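Baccell_00856 (Bacteroides cellulosilyticus DSM 14838, PDB 5MVH) is a beta-propeller glycoside hydrolase that probably acts as a rhamnosidase. Local coordinates at residues A[170-175]-A[232-237]. Sequence-based numbering, arbitrary orientation.
Sequences MNHYSV and YDNGVT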
loop_
_atom_site.group_PDB
_atom_site.type_symbol
_atom_site.label_atom_id
_atom_site.label_comp_id
_atom_site.label_asym_id
_atom_site.label_seq_id
_atom_site.Cartn_x
_atom_site.Cartn_y
_atom_site.Cartn_z
ATOM N N MET A 170 7.693 -7.905 11.529
ATOM C CA MET A 170 6.944 -8.780 10.637
ATOM C C MET A 170 6.463 -10.036 11.382
ATOM O O MET A 170 7.273 -10.776 11.984
ATOM C CB MET A 170 7.838 -9.194 9.468
ATOM C CG MET A 170 7.147 -10.013 8.386
ATOM S SD MET A 170 8.274 -10.512 7.061
ATOM C CE MET A 170 8.509 -8.970 6.171
ATOM N N ASN A 171 5.158 -10.260 11.353
ATOM C CA ASN A 171 4.520 -11.416 11.990
ATOM C C ASN A 171 3.824 -12.297 10.939
ATOM O O ASN A 171 3.447 -11.826 9.845
ATOM C CB ASN A 171 3.469 -10.956 13.001
ATOM C CG ASN A 171 4.042 -10.194 14.147
ATOM O OD1 ASN A 171 5.187 -10.388 14.546
ATOM N ND2 ASN A 171 3.218 -9.312 14.728
ATOM N N HIS A 172 3.620 -13.563 11.315
ATOM C CA HIS A 172 2.958 -14.579 10.494
ATOM C C HIS A 172 1.775 -15.102 11.285
ATOM O O HIS A 172 1.970 -15.524 12.436
ATOM C CB HIS A 172 3.902 -15.765 10.247
ATOM C CG HIS A 172 3.237 -16.974 9.651
ATOM N ND1 HIS A 172 3.502 -17.406 8.376
ATOM C CD2 HIS A 172 2.380 -17.885 10.179
ATOM C CE1 HIS A 172 2.796 -18.496 8.118
ATOM N NE2 HIS A 172 2.114 -18.812 9.198
ATOM N N TYR A 173 0.587 -15.089 10.691
ATOM C CA TYR A 173 -0.591 -15.726 11.284
ATOM C C TYR A 173 -0.803 -17.104 10.718
ATOM O O TYR A 173 -0.978 -17.256 9.501
ATOM C CB TYR A 173 -1.829 -14.913 11.007
ATOM C CG TYR A 173 -3.086 -15.411 11.650
ATOM C CD1 TYR A 173 -3.259 -15.331 13.042
ATOM C CD2 TYR A 173 -4.133 -15.901 10.890
ATOM C CE1 TYR A 173 -4.433 -15.754 13.639
ATOM C CE2 TYR A 173 -5.318 -16.317 11.488
ATOM C CZ TYR A 173 -5.460 -16.236 12.856
ATOM O OH TYR A 173 -6.625 -16.648 13.464
ATOM N N SER A 174 -0.810 -18.110 11.589
ATOM C CA SER A 174 -1.229 -19.430 11.169
ATOM C C SER A 174 -2.737 -19.538 11.351
ATOM O O SER A 174 -3.227 -19.523 12.485
ATOM C CB SER A 174 -0.514 -20.528 11.970
ATOM O OG SER A 174 -1.253 -21.730 11.850
ATOM N N VAL A 175 -3.465 -19.660 10.242
ATOM C CA VAL A 175 -4.916 -19.811 10.271
ATOM C C VAL A 175 -5.387 -21.122 10.935
ATOM O O VAL A 175 -6.410 -21.147 11.619
ATOM C CB VAL A 175 -5.543 -19.634 8.865
ATOM C CG1 VAL A 175 -5.176 -20.777 7.912
ATOM C CG2 VAL A 175 -7.060 -19.455 8.964
ATOM N N TYR A 232 10.705 -16.316 -0.207
ATOM C CA TYR A 232 9.802 -17.355 -0.695
ATOM C C TYR A 232 9.144 -18.213 0.392
ATOM O O TYR A 232 8.133 -18.919 0.107
ATOM C CB TYR A 232 10.581 -18.271 -1.613
ATOM C CG TYR A 232 11.284 -17.596 -2.757
ATOM C CD1 TYR A 232 10.621 -17.341 -3.945
ATOM C CD2 TYR A 232 12.614 -17.266 -2.675
ATOM C CE1 TYR A 232 11.266 -16.773 -5.033
ATOM C CE2 TYR A 232 13.277 -16.682 -3.747
ATOM C CZ TYR A 232 12.607 -16.469 -4.928
ATOM O OH TYR A 232 13.268 -15.927 -5.984
ATOM N N ASP A 233 9.694 -18.134 1.605
ATOM C CA ASP A 233 9.342 -19.010 2.736
ATOM C C ASP A 233 8.721 -18.244 3.920
ATOM O O ASP A 233 9.012 -18.532 5.113
ATOM C CB ASP A 233 10.583 -19.828 3.176
ATOM C CG ASP A 233 11.728 -18.973 3.720
ATOM O OD1 ASP A 233 11.625 -17.720 3.828
ATOM O OD2 ASP A 233 12.777 -19.569 4.095
ATOM N N ASN A 234 7.847 -17.296 3.588
ATOM C CA ASN A 234 7.067 -16.552 4.572
ATOM C C ASN A 234 7.914 -15.685 5.503
ATOM O O ASN A 234 7.571 -15.504 6.676
ATOM C CB ASN A 234 6.149 -17.494 5.349
ATOM C CG ASN A 234 5.045 -18.064 4.495
ATOM O OD1 ASN A 234 4.705 -17.520 3.449
ATOM N ND2 ASN A 234 4.436 -19.135 4.977
ATOM N N GLY A 235 9.011 -15.148 4.954
ATOM C CA GLY A 235 9.828 -14.137 5.625
ATOM C C GLY A 235 11.028 -14.647 6.399
ATOM O O GLY A 235 11.679 -13.855 7.091
ATOM N N VAL A 236 11.342 -15.955 6.311
ATOM C CA VAL A 236 12.435 -16.516 7.127
ATOM C C VAL A 236 13.804 -16.242 6.479
ATOM O O VAL A 236 14.730 -15.715 7.126
ATOM C CB VAL A 236 12.278 -18.034 7.396
ATOM C CG1 VAL A 236 13.438 -18.562 8.233
ATOM C CG2 VAL A 236 10.960 -18.355 8.101
ATOM N N THR A 237 13.916 -16.585 5.201
ATOM C CA THR A 237 15.106 -16.333 4.428
ATOM C C THR A 237 14.817 -15.335 3.290
ATOM O O THR A 237 13.707 -15.269 2.746
ATOM C CB THR A 237 15.711 -17.655 3.899
ATOM O OG1 THR A 237 14.799 -18.328 3.024
ATOM C CG2 THR A 237 16.048 -18.593 5.048
#
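Gly235 O is gripped by two side-chain N-H groups: the indole NE1 of Trp238, from its own loop, and the amide NE2 of Gln184, from strand 179-184, which ties the turn to the preceding propeller blade. This loop is an Asp-box, the BNR motif, with Ser231, Asp233, Gly235, Thr237 and Trp238 in the signature places, and it links the third and fourth strands of its blade. The third strand of the neighbouring blade supplies Met170 and His172. In Met170, CG lies anti to the backbone N (chi1 -175°) and the chain runs on extended to SD before bending at CE, reaching toward the turn until SD lies 4.2 Å from Gly235 CA. Two residues on, the His172 ring is met at its edge, near its own plane, by the amide of Asn234: ND2 comes to 3.6 Å from CE1, with ring and amide planes turned 49° apart. That is plain packing; the ring's NE2 is hydrogen-bonded elsewhere. Within the turn, Asp233 OD1 accepts Thr237 N at 2.9 Å, almost straight (174°), through its syn lone pair, plus a weak bond from Val236 N. Ser231 OG bonds both Gly235 N and Thr237 O, and Thr237 OG1 reaches Asp233 OD2 at 2.6 Å from above the carboxylate plane.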